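Local coordinates for DNR protein (Pseudomonas aeruginosa, PDB 2Z69) that senses nitric oxide and, like other regulators of its family, probably binds DNA to control transcription of dissimilative nitrate respiration genes, at residues Gly50-Tyr58 with Arg113-Arg121. Sequence-based numbering, arbitrary orientation.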
ATOM      1  N   GLY B  50      -0.129 -15.824 -17.006  1.00 19.35           N
ATOM      2  CA  GLY B  50      -0.448 -15.110 -18.251  1.00 19.25           C
ATOM      3  C   GLY B  50      -1.941 -15.009 -18.508  1.00 18.09           C
ATOM      4  O   GLY B  50      -2.365 -14.357 -19.435  1.00 17.36           O
ATOM      5  N   GLU B  51      -2.733 -15.664 -17.682  1.00 18.02           N
ATOM      6  CA  GLU B  51      -4.167 -15.517 -17.721  1.00 19.30           C
ATOM      7  C   GLU B  51      -4.574 -14.264 -16.997  1.00 19.19           C
ATOM      8  O   GLU B  51      -3.921 -13.894 -16.021  1.00 18.45           O
ATOM      9  CB  GLU B  51      -4.827 -16.707 -17.013  1.00 19.31           C
ATOM     10  CG  GLU B  51      -4.892 -17.914 -17.897  1.00 24.05           C
ATOM     11  CD  GLU B  51      -5.501 -19.130 -17.179  1.00 31.77           C
ATOM     12  OE1 GLU B  51      -5.644 -19.156 -15.924  1.00 23.90           O
ATOM     13  OE2 GLU B  51      -5.837 -20.069 -17.913  1.00 29.72           O
ATOM     14  N   PRO B  52      -5.697 -13.644 -17.422  1.00 20.07           N
ATOM     15  CA  PRO B  52      -6.193 -12.423 -16.778  1.00 21.35           C
ATOM     16  C   PRO B  52      -6.418 -12.601 -15.280  1.00 21.35           C
ATOM     17  O   PRO B  52      -7.095 -13.536 -14.868  1.00 22.38           O
ATOM     18  CB  PRO B  52      -7.505 -12.137 -17.539  1.00 22.24           C
ATOM     19  CG  PRO B  52      -7.281 -12.764 -18.865  1.00 21.37           C
ATOM     20  CD  PRO B  52      -6.570 -14.040 -18.546  1.00 19.55           C
ATOM     21  N   ALA B  53      -5.824 -11.740 -14.461  1.00 20.80           N
ATOM     22  CA  ALA B  53      -5.931 -11.960 -13.011  1.00 20.87           C
ATOM     23  C   ALA B  53      -7.081 -11.145 -12.477  1.00 20.82           C
ATOM     24  O   ALA B  53      -6.925  -9.946 -12.259  1.00 23.15           O
ATOM     25  CB  ALA B  53      -4.645 -11.570 -12.305  1.00 19.90           C
ATOM     26  N   HIS B  54      -8.232 -11.776 -12.291  1.00 20.31           N
ATOM     27  CA  HIS B  54      -9.424 -11.087 -11.758  1.00 21.27           C
ATOM     28  C   HIS B  54      -9.859 -11.569 -10.366  1.00 19.50           C
ATOM     29  O   HIS B  54     -10.784 -11.022  -9.802  1.00 19.96           O
ATOM     30  CB  HIS B  54     -10.626 -11.256 -12.712  1.00 21.65           C
ATOM     31  CG  HIS B  54     -10.424 -10.652 -14.062  1.00 25.71           C
ATOM     32  ND1 HIS B  54      -9.920  -9.386 -14.238  1.00 28.70           N
ATOM     33  CD2 HIS B  54     -10.690 -11.130 -15.301  1.00 31.54           C
ATOM     34  CE1 HIS B  54      -9.869  -9.110 -15.530  1.00 31.88           C
ATOM     35  NE2 HIS B  54     -10.334 -10.150 -16.195  1.00 33.14           N
ATOM     36  N   ALA B  55      -9.212 -12.585  -9.812  1.00 17.73           N
ATOM     37  CA  ALA B  55      -9.703 -13.172  -8.568  1.00 18.05           C
ATOM     38  C   ALA B  55      -8.571 -13.635  -7.672  1.00 18.27           C
ATOM     39  O   ALA B  55      -7.490 -13.932  -8.163  1.00 19.61           O
ATOM     40  CB  ALA B  55     -10.611 -14.333  -8.879  1.00 17.33           C
ATOM     41  N   PHE B  56      -8.800 -13.654  -6.362  1.00 17.89           N
ATOM     42  CA  PHE B  56      -7.917 -14.385  -5.454  1.00 17.98           C
ATOM     43  C   PHE B  56      -8.719 -15.512  -4.787  1.00 19.45           C
ATOM     44  O   PHE B  56      -9.937 -15.580  -4.967  1.00 19.39           O
ATOM     45  CB  PHE B  56      -7.289 -13.460  -4.414  1.00 15.07           C
ATOM     46  CG  PHE B  56      -8.262 -12.885  -3.447  1.00 15.63           C
ATOM     47  CD1 PHE B  56      -9.111 -11.831  -3.827  1.00 15.38           C
ATOM     48  CD2 PHE B  56      -8.307 -13.344  -2.130  1.00 18.49           C
ATOM     49  CE1 PHE B  56     -10.010 -11.277  -2.927  1.00 16.72           C
ATOM     50  CE2 PHE B  56      -9.214 -12.802  -1.214  1.00 16.73           C
ATOM     51  CZ  PHE B  56     -10.053 -11.757  -1.604  1.00 18.32           C
ATOM     52  N   TYR B  57      -8.022 -16.363  -4.029  1.00 18.53           N
ATOM     53  CA  TYR B  57      -8.543 -17.644  -3.583  1.00 18.51           C
ATOM     54  C   TYR B  57      -8.377 -17.850  -2.072  1.00 21.05           C
ATOM     55  O   TYR B  57      -7.387 -17.446  -1.480  1.00 19.36           O
ATOM     56  CB  TYR B  57      -7.856 -18.776  -4.336  1.00 19.42           C
ATOM     57  CG  TYR B  57      -8.212 -18.737  -5.794  1.00 21.50           C
ATOM     58  CD1 TYR B  57      -7.573 -17.854  -6.673  1.00 18.27           C
ATOM     59  CD2 TYR B  57      -9.253 -19.525  -6.277  1.00 20.60           C
ATOM     60  CE1 TYR B  57      -7.969 -17.788  -8.033  1.00 17.49           C
ATOM     61  CE2 TYR B  57      -9.656 -19.447  -7.591  1.00 20.25           C
ATOM     62  CZ  TYR B  57      -8.997 -18.607  -8.465  1.00 20.35           C
ATOM     63  OH  TYR B  57      -9.434 -18.587  -9.789  1.00 25.94           O
ATOM     64  N   TYR B  58      -9.396 -18.440  -1.458  1.00 20.61           N
ATOM     65  CA  TYR B  58      -9.237 -19.022  -0.138  1.00 21.22           C
ATOM     66  C   TYR B  58      -9.253 -20.543  -0.294  1.00 22.38           C
ATOM     67  O   TYR B  58     -10.160 -21.104  -0.932  1.00 24.45           O
ATOM     68  CB  TYR B  58     -10.365 -18.562   0.754  1.00 21.74           C
ATOM     69  CG  TYR B  58     -10.350 -19.152   2.134  1.00 19.21           C
ATOM     70  CD1 TYR B  58     -11.111 -20.282   2.410  1.00 20.27           C
ATOM     71  CD2 TYR B  58      -9.579 -18.595   3.145  1.00 20.00           C
ATOM     72  CE1 TYR B  58     -11.135 -20.853   3.652  1.00 24.90           C
ATOM     73  CE2 TYR B  58      -9.600 -19.158   4.445  1.00 25.40           C
ATOM     74  CZ  TYR B  58     -10.388 -20.292   4.663  1.00 22.31           C
ATOM     75  OH  TYR B  58     -10.442 -20.905   5.858  1.00 21.35           O
ATOM     76  N   ARG B 113     -13.332 -18.763  -4.796  1.00 20.16           N
ATOM     77  CA  ARG B 113     -12.711 -17.781  -5.692  1.00 21.41           C
ATOM     78  C   ARG B 113     -13.402 -16.458  -5.461  1.00 22.07           C
ATOM     79  O   ARG B 113     -14.597 -16.331  -5.757  1.00 23.71           O
ATOM     80  CB  ARG B 113     -12.934 -18.159  -7.149  1.00 21.04           C
ATOM     81  CG  ARG B 113     -12.731 -17.013  -8.135  1.00 21.60           C
ATOM     82  CD  ARG B 113     -12.547 -17.489  -9.611  1.00 24.48           C
ATOM     83  NE  ARG B 113     -13.670 -18.307 -10.014  1.00 43.38           N
ATOM     84  CZ  ARG B 113     -13.609 -19.546 -10.488  1.00 44.48           C
ATOM     85  NH1 ARG B 113     -12.451 -20.171 -10.693  1.00 44.22           N
ATOM     86  NH2 ARG B 113     -14.741 -20.151 -10.789  1.00 45.12           N
ATOM     87  N   PHE B 114     -12.681 -15.471  -4.941  1.00 21.44           N
ATOM     88  CA  PHE B 114     -13.265 -14.153  -4.716  1.00 20.37           C
ATOM     89  C   PHE B 114     -12.847 -13.194  -5.815  1.00 21.72           C
ATOM     90  O   PHE B 114     -11.686 -13.151  -6.185  1.00 24.12           O
ATOM     91  CB  PHE B 114     -12.787 -13.610  -3.392  1.00 20.54           C
ATOM     92  CG  PHE B 114     -13.201 -14.423  -2.217  1.00 20.77           C
ATOM     93  CD1 PHE B 114     -12.310 -15.280  -1.600  1.00 19.34           C
ATOM     94  CD2 PHE B 114     -14.468 -14.320  -1.704  1.00 22.18           C
ATOM     95  CE1 PHE B 114     -12.678 -16.005  -0.493  1.00 16.15           C
ATOM     96  CE2 PHE B 114     -14.837 -15.058  -0.600  1.00 22.99           C
ATOM     97  CZ  PHE B 114     -13.934 -15.901  -0.001  1.00 20.28           C
ATOM     98  N   SER B 115     -13.789 -12.425  -6.341  1.00 21.00           N
ATOM     99  CA  SER B 115     -13.503 -11.373  -7.303  1.00 20.00           C
ATOM    100  C   SER B 115     -12.670 -10.250  -6.679  1.00 18.79           C
ATOM    101  O   SER B 115     -12.986  -9.762  -5.574  1.00 17.32           O
ATOM    102  CB  SER B 115     -14.838 -10.791  -7.790  1.00 21.19           C
ATOM    103  OG  SER B 115     -14.646  -9.635  -8.558  1.00 22.36           O
ATOM    104  N   ASN B 116     -11.611  -9.847  -7.387  1.00 17.03           N
ATOM    105  CA  ASN B 116     -10.833  -8.670  -7.023  1.00 16.36           C
ATOM    106  C   ASN B 116     -11.775  -7.494  -6.897  1.00 16.39           C
ATOM    107  O   ASN B 116     -11.797  -6.821  -5.865  1.00 16.96           O
ATOM    108  CB  ASN B 116      -9.701  -8.398  -8.039  1.00 17.00           C
ATOM    109  CG  ASN B 116      -8.567  -9.425  -7.945  1.00 17.94           C
ATOM    110  OD1 ASN B 116      -8.578 -10.282  -7.085  1.00 20.97           O
ATOM    111  ND2 ASN B 116      -7.594  -9.332  -8.830  1.00 21.08           N
ATOM    112  N   LYS B 117     -12.614  -7.303  -7.914  1.00 15.80           N
ATOM    113  CA  LYS B 117     -13.555  -6.180  -7.953  1.00 16.60           C
ATOM    114  C   LYS B 117     -14.544  -6.111  -6.758  1.00 15.56           C
ATOM    115  O   LYS B 117     -14.818  -5.041  -6.242  1.00 14.25           O
ATOM    116  CB  LYS B 117     -14.302  -6.151  -9.311  1.00 16.22           C
ATOM    117  N   ALA B 118     -15.064  -7.262  -6.333  1.00 14.89           N
ATOM    118  CA  ALA B 118     -15.973  -7.307  -5.186  1.00 13.70           C
ATOM    119  C   ALA B 118     -15.247  -7.054  -3.889  1.00 12.83           C
ATOM    120  O   ALA B 118     -15.775  -6.412  -3.027  1.00 14.95           O
ATOM    121  CB  ALA B 118     -16.703  -8.648  -5.110  1.00 12.18           C
ATOM    122  N   TYR B 119     -14.044  -7.579  -3.728  1.00 13.33           N
ATOM    123  CA  TYR B 119     -13.298  -7.330  -2.492  1.00 14.25           C
ATOM    124  C   TYR B 119     -12.993  -5.823  -2.362  1.00 14.59           C
ATOM    125  O   TYR B 119     -13.240  -5.207  -1.306  1.00 13.29           O
ATOM    126  CB  TYR B 119     -12.032  -8.199  -2.435  1.00 14.16           C
ATOM    127  CG  TYR B 119     -11.237  -8.087  -1.150  1.00 13.39           C
ATOM    128  CD1 TYR B 119     -11.646  -8.733   0.014  1.00 12.84           C
ATOM    129  CD2 TYR B 119     -10.083  -7.319  -1.097  1.00 12.25           C
ATOM    130  CE1 TYR B 119     -10.895  -8.628   1.195  1.00 10.70           C
ATOM    131  CE2 TYR B 119      -9.347  -7.200   0.072  1.00 19.89           C
ATOM    132  CZ  TYR B 119      -9.751  -7.867   1.206  1.00 15.98           C
ATOM    133  OH  TYR B 119      -8.992  -7.734   2.344  1.00 16.21           O
ATOM    134  N   LEU B 120     -12.523  -5.230  -3.460  1.00 14.37           N
ATOM    135  CA  LEU B 120     -12.146  -3.831  -3.478  1.00 15.96           C
ATOM    136  C   LEU B 120     -13.353  -2.914  -3.268  1.00 16.08           C
ATOM    137  O   LEU B 120     -13.215  -1.799  -2.773  1.00 16.05           O
ATOM    138  CB  LEU B 120     -11.406  -3.487  -4.784  1.00 16.68           C
ATOM    139  CG  LEU B 120      -9.986  -4.055  -4.965  1.00 16.00           C
ATOM    140  CD1 LEU B 120      -9.518  -3.946  -6.421  1.00 17.50           C
ATOM    141  CD2 LEU B 120      -9.018  -3.311  -4.032  1.00 18.46           C
ATOM    142  N   ARG B 121     -14.537  -3.402  -3.610  1.00 16.15           N
ATOM    143  CA  ARG B 121     -15.764  -2.686  -3.321  1.00 17.27           C
ATOM    144  C   ARG B 121     -16.012  -2.566  -1.818  1.00 16.20           C
ATOM    145  O   ARG B 121     -16.465  -1.512  -1.351  1.00 15.16           O
ATOM    146  CB  ARG B 121     -16.937  -3.381  -4.000  1.00 18.03           C
ATOM    147  CG  ARG B 121     -18.001  -2.436  -4.598  1.00 22.47           C
ATOM    148  CD  ARG B 121     -19.012  -3.259  -5.421  1.00 20.18           C
ATOM    149  NE  ARG B 121     -18.348  -3.964  -6.506  1.00 28.52           N
ATOM    150  CZ  ARG B 121     -18.662  -5.186  -6.932  1.00 34.98           C
ATOM    151  NH1 ARG B 121     -19.646  -5.882  -6.360  1.00 37.22           N
ATOM    152  NH2 ARG B 121     -17.970  -5.722  -7.929  1.00 32.41           N
TER
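Phe56 and Phe114 form a hydrogen-bonded antiparallel pair, Phe114 N reaching Phe56 O at 2.7 Å and Phe56 N returning a more bent bond to Phe114 O. The ladder runs on past the strand end: Asn116 N, in the first turn of the helix, gives a nearly straight bond (169°) to His54 O at 2.8 Å. Ser115 marks the switch from strand to helix, its OG capping the helix by accepting from Ala118 N.

Packing differs on the two faces. A chi1 of 67° sets Phe56 CG between the backbone N and the carbonyl carbon, which turns the ring toward Asn116 and Tyr119 of the helix. Phe114 CB sits over one ring face, displaced toward the rim, a CH-pi contact; Asn116 OD1 meets the edge in plane, 3.6 Å from Phe56 CD1, and the ring points edge-first into the face of Tyr119, a T-shaped pair with centroids 5.2 Å apart. On the other face Tyr57 and Arg113 run side by side, and Arg113 CD lies 3.3 Å from Tyr57 OH; the guanidinium continues to a salt bridge with Asp36.

In this sensor domain, a beta barrel of the cyclic nucleotide-binding family, strand 109-115 lies between strands 36-40 and 55-59, while helices 25-33 and 127-140 pack against Tyr119.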